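Local coordinates for protein fervidolysin (PDB 1R6V) that degrades keratin into peptides as a subtilisin-like serine protease, letting its bacterium grow on native feathers, at residues F607-I621 against V634-I647. The protein carries 1 engineered substitution. Numbering follows the deposited sequence.
Sequences FGIQTLLPAATDITI and VYGVLKAGTTWTII
L638 packs against A615 and I619 at one end of the second beta-sandwich domain, where two connections, T611-D618 and K639-T643, cross from one sheet to the other side by side. With CG anti to the backbone N (chi1 177°), the leucine sends CD2 over the CB of A615, 3.8 Å away. Its CB lies alongside I619 and comes within 3.4 Å of CG2 of that residue, a close-pressed pair of carbons. Farther in, CD1 of I647 reaches across from the facing sheet to CB of I621 at 3.8 Å, so the inner faces of both sheets meet through aliphatic branches. An alanine in place of L638 loses the CD2 branch, which would probably open a gap beside CB of A615 and remove part of the surface that CG2 of I619 rests on.

The solvent side, where P614, D618, K639 and A640 are exposed, is held by polar bonds rather than by packed side chains. There the type II turn K639-T642 is pinned to the neighbouring connection by its backbone: A615 N donates to T642 O, and G641 N to A615 O at 2.8 Å. The carboxylate of D618 adds a third bond, its OD1 taking the amide of A640 at 2.7 Å nearly along the C-O axis. Within the turn, K639 O is gripped twice, by N and OG1 of T642. K639 itself runs extended, its NZ 6.9 Å from OD2 of D618, too far for a salt bridge. A side-chain bond also ties the two sheets, OG1 of T645 donating to V637 O from above the carbonyl plane.

Antiparallel ladders continue from both connections, I609 with T645 in one sheet and I619 with L638 in the other. Strand 604-610 lies between strands 573-577 and 644-647, while strand 619-627 forms a hairpin with 630-638 and has 558-562 on its other flank.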
# COMPACT_ATOMS: atom_id res chain seq x y z
N PHE A 607 23.31 -12.95 -22.93
CA PHE A 607 23.91 -13.67 -24.06
C PHE A 607 25.35 -13.28 -24.27
O PHE A 607 25.70 -12.11 -24.17
CB PHE A 607 23.14 -13.36 -25.36
CG PHE A 607 21.66 -13.58 -25.27
CD1 PHE A 607 21.15 -14.80 -24.82
CD2 PHE A 607 20.76 -12.59 -25.66
CE1 PHE A 607 19.78 -15.03 -24.77
CE2 PHE A 607 19.39 -12.81 -25.62
CZ PHE A 607 18.90 -14.03 -25.17
N GLY A 608 26.20 -14.25 -24.57
CA GLY A 608 27.59 -13.91 -24.80
C GLY A 608 28.21 -14.78 -25.86
O GLY A 608 27.59 -15.70 -26.40
N ILE A 609 29.45 -14.46 -26.18
CA ILE A 609 30.21 -15.21 -27.15
C ILE A 609 31.61 -15.39 -26.56
O ILE A 609 32.16 -14.48 -25.94
CB ILE A 609 30.28 -14.47 -28.50
CG1 ILE A 609 28.88 -14.45 -29.12
CG2 ILE A 609 31.26 -15.16 -29.43
CD1 ILE A 609 28.81 -13.86 -30.47
N GLN A 610 32.14 -16.59 -26.71
CA GLN A 610 33.49 -16.88 -26.24
C GLN A 610 34.26 -17.57 -27.37
O GLN A 610 33.67 -18.23 -28.22
CB GLN A 610 33.47 -17.79 -25.00
CG GLN A 610 32.82 -19.15 -25.22
CD GLN A 610 33.03 -20.09 -24.03
OE1 GLN A 610 33.85 -21.02 -24.08
NE2 GLN A 610 32.29 -19.84 -22.95
N THR A 611 35.57 -17.40 -27.36
CA THR A 611 36.45 -18.01 -28.35
C THR A 611 37.65 -18.57 -27.60
O THR A 611 38.05 -18.02 -26.58
CB THR A 611 36.92 -16.96 -29.38
OG1 THR A 611 37.88 -17.56 -30.27
CG2 THR A 611 37.56 -15.78 -28.68
N LEU A 612 38.23 -19.66 -28.10
CA LEU A 612 39.38 -20.30 -27.45
C LEU A 612 40.61 -19.40 -27.45
O LEU A 612 41.35 -19.34 -26.47
CB LEU A 612 39.70 -21.63 -28.15
CG LEU A 612 40.63 -22.61 -27.41
CD1 LEU A 612 39.95 -23.08 -26.13
CD2 LEU A 612 40.94 -23.81 -28.30
N LEU A 613 40.83 -18.69 -28.56
CA LEU A 613 41.97 -17.79 -28.68
C LEU A 613 41.51 -16.34 -28.75
O LEU A 613 40.45 -16.04 -29.29
CB LEU A 613 42.78 -18.14 -29.93
CG LEU A 613 43.35 -19.57 -29.99
CD1 LEU A 613 44.00 -19.81 -31.34
CD2 LEU A 613 44.36 -19.76 -28.86
N PRO A 614 42.30 -15.42 -28.19
CA PRO A 614 41.98 -13.99 -28.19
C PRO A 614 41.82 -13.40 -29.58
O PRO A 614 42.52 -13.79 -30.51
CB PRO A 614 43.15 -13.38 -27.43
CG PRO A 614 44.28 -14.30 -27.76
CD PRO A 614 43.64 -15.65 -27.61
N ALA A 615 40.89 -12.47 -29.71
CA ALA A 615 40.64 -11.83 -31.00
C ALA A 615 41.83 -10.97 -31.41
O ALA A 615 42.37 -10.21 -30.61
CB ALA A 615 39.38 -10.98 -30.92
N ALA A 616 42.21 -11.09 -32.68
CA ALA A 616 43.34 -10.34 -33.20
C ALA A 616 42.99 -8.86 -33.34
O ALA A 616 43.84 -7.99 -33.16
CB ALA A 616 43.77 -10.91 -34.54
N THR A 617 41.72 -8.60 -33.65
CA THR A 617 41.23 -7.23 -33.85
C THR A 617 39.81 -7.13 -33.31
O THR A 617 39.16 -8.15 -33.12
CB THR A 617 41.21 -6.89 -35.37
OG1 THR A 617 42.53 -7.06 -35.92
CG2 THR A 617 40.76 -5.46 -35.60
N ASP A 618 39.33 -5.91 -33.05
CA ASP A 618 37.97 -5.71 -32.55
C ASP A 618 37.00 -6.26 -33.58
O ASP A 618 37.19 -6.10 -34.78
CB ASP A 618 37.65 -4.22 -32.37
CG ASP A 618 38.12 -3.66 -31.05
OD1 ASP A 618 38.90 -4.35 -30.35
OD2 ASP A 618 37.72 -2.53 -30.72
N ILE A 619 35.96 -6.94 -33.10
CA ILE A 619 34.96 -7.45 -34.01
C ILE A 619 33.59 -7.22 -33.41
O ILE A 619 33.33 -7.61 -32.26
CB ILE A 619 35.18 -8.95 -34.32
CG1 ILE A 619 34.13 -9.43 -35.32
CG2 ILE A 619 35.10 -9.78 -33.05
CD1 ILE A 619 34.47 -10.79 -35.93
N THR A 620 32.74 -6.54 -34.16
CA THR A 620 31.38 -6.27 -33.70
C THR A 620 30.52 -7.45 -34.11
O THR A 620 30.54 -7.87 -35.27
CB THR A 620 30.82 -4.99 -34.31
OG1 THR A 620 31.53 -3.86 -33.78
CG2 THR A 620 29.33 -4.85 -33.99
N ILE A 621 29.78 -8.01 -33.16
CA ILE A 621 28.92 -9.15 -33.44
C ILE A 621 27.49 -8.65 -33.35
O ILE A 621 27.12 -7.98 -32.39
CB ILE A 621 29.18 -10.26 -32.41
CG1 ILE A 621 30.67 -10.60 -32.41
CG2 ILE A 621 28.32 -11.47 -32.72
CD1 ILE A 621 31.11 -11.58 -31.34
N VAL A 634 20.41 -6.72 -31.50
CA VAL A 634 21.38 -6.79 -30.41
C VAL A 634 22.77 -6.79 -31.00
O VAL A 634 22.96 -7.18 -32.15
CB VAL A 634 21.23 -8.08 -29.55
CG1 VAL A 634 19.85 -8.10 -28.88
CG2 VAL A 634 21.41 -9.33 -30.40
N TYR A 635 23.75 -6.34 -30.23
CA TYR A 635 25.12 -6.32 -30.71
C TYR A 635 26.06 -6.22 -29.53
O TYR A 635 25.64 -6.00 -28.39
CB TYR A 635 25.34 -5.13 -31.67
CG TYR A 635 25.33 -3.78 -31.02
CD1 TYR A 635 26.51 -3.11 -30.69
CD2 TYR A 635 24.12 -3.16 -30.68
CE1 TYR A 635 26.50 -1.88 -30.06
CE2 TYR A 635 24.10 -1.93 -30.05
CZ TYR A 635 25.28 -1.30 -29.74
OH TYR A 635 25.22 -0.09 -29.09
N GLY A 636 27.34 -6.41 -29.81
CA GLY A 636 28.35 -6.33 -28.78
C GLY A 636 29.67 -6.26 -29.52
O GLY A 636 29.71 -6.44 -30.73
N VAL A 637 30.75 -6.00 -28.80
CA VAL A 637 32.04 -5.90 -29.43
C VAL A 637 33.01 -6.82 -28.71
O VAL A 637 33.13 -6.76 -27.49
CB VAL A 637 32.59 -4.45 -29.36
CG1 VAL A 637 33.96 -4.39 -30.02
CG2 VAL A 637 31.61 -3.49 -30.06
N LEU A 638 33.66 -7.70 -29.47
CA LEU A 638 34.66 -8.59 -28.90
C LEU A 638 35.94 -7.80 -29.11
O LEU A 638 36.44 -7.71 -30.24
CB LEU A 638 34.71 -9.91 -29.67
CG LEU A 638 35.76 -10.95 -29.27
CD1 LEU A 638 35.46 -11.47 -27.86
CD2 LEU A 638 35.76 -12.09 -30.26
N LYS A 639 36.46 -7.21 -28.04
CA LYS A 639 37.67 -6.39 -28.13
C LYS A 639 38.93 -7.21 -28.42
O LYS A 639 39.05 -8.36 -27.99
CB LYS A 639 37.86 -5.58 -26.84
CG LYS A 639 36.81 -4.48 -26.63
CD LYS A 639 37.12 -3.64 -25.38
CE LYS A 639 36.07 -2.56 -25.14
NZ LYS A 639 36.42 -1.67 -23.99
N ALA A 640 39.85 -6.63 -29.17
CA ALA A 640 41.08 -7.36 -29.48
C ALA A 640 41.75 -7.76 -28.17
O ALA A 640 41.70 -7.02 -27.19
CB ALA A 640 42.01 -6.50 -30.32
N GLY A 641 42.36 -8.94 -28.16
CA GLY A 641 43.04 -9.41 -26.97
C GLY A 641 42.15 -10.12 -25.97
O GLY A 641 42.65 -10.65 -24.99
N THR A 642 40.84 -10.13 -26.22
CA THR A 642 39.90 -10.79 -25.31
C THR A 642 39.32 -12.06 -25.93
O THR A 642 39.37 -12.25 -27.14
CB THR A 642 38.75 -9.85 -24.89
OG1 THR A 642 37.88 -9.63 -26.01
CG2 THR A 642 39.30 -8.51 -24.42
N THR A 643 38.75 -12.92 -25.08
CA THR A 643 38.17 -14.18 -25.54
C THR A 643 36.66 -14.28 -25.32
O THR A 643 36.07 -15.32 -25.56
CB THR A 643 38.82 -15.37 -24.83
OG1 THR A 643 38.78 -15.14 -23.41
CG2 THR A 643 40.27 -15.54 -25.28
N TRP A 644 36.04 -13.20 -24.86
CA TRP A 644 34.60 -13.24 -24.64
C TRP A 644 33.97 -11.86 -24.55
O TRP A 644 34.63 -10.88 -24.20
CB TRP A 644 34.26 -14.01 -23.36
CG TRP A 644 34.73 -13.35 -22.09
CD1 TRP A 644 36.00 -13.35 -21.59
CD2 TRP A 644 33.95 -12.54 -21.20
NE1 TRP A 644 36.06 -12.60 -20.44
CE2 TRP A 644 34.82 -12.09 -20.18
CE3 TRP A 644 32.60 -12.16 -21.16
CZ2 TRP A 644 34.38 -11.27 -19.13
CZ3 TRP A 644 32.16 -11.34 -20.11
CH2 TRP A 644 33.06 -10.90 -19.11
N THR A 645 32.69 -11.78 -24.88
CA THR A 645 31.99 -10.52 -24.76
C THR A 645 30.50 -10.81 -24.58
O THR A 645 30.06 -11.94 -24.75
CB THR A 645 32.22 -9.59 -25.97
OG1 THR A 645 31.70 -8.30 -25.66
CG2 THR A 645 31.51 -10.13 -27.23
N ILE A 646 29.75 -9.77 -24.21
CA ILE A 646 28.31 -9.88 -24.01
C ILE A 646 27.60 -9.17 -25.16
O ILE A 646 28.08 -8.15 -25.65
CB ILE A 646 27.87 -9.23 -22.66
CG1 ILE A 646 28.55 -9.93 -21.48
CG2 ILE A 646 26.36 -9.33 -22.49
CD1 ILE A 646 29.97 -9.50 -21.27
N ILE A 647 26.46 -9.69 -25.56
CA ILE A 647 25.69 -9.12 -26.67
C ILE A 647 24.28 -8.79 -26.24
O ILE A 647 23.58 -9.66 -25.73
CB ILE A 647 25.55 -10.13 -27.83
CG1 ILE A 647 26.91 -10.68 -28.25
CG2 ILE A 647 24.82 -9.48 -29.00
CD1 ILE A 647 27.80 -9.67 -28.89
O HOH W 1 22.49 -10.40 -23.38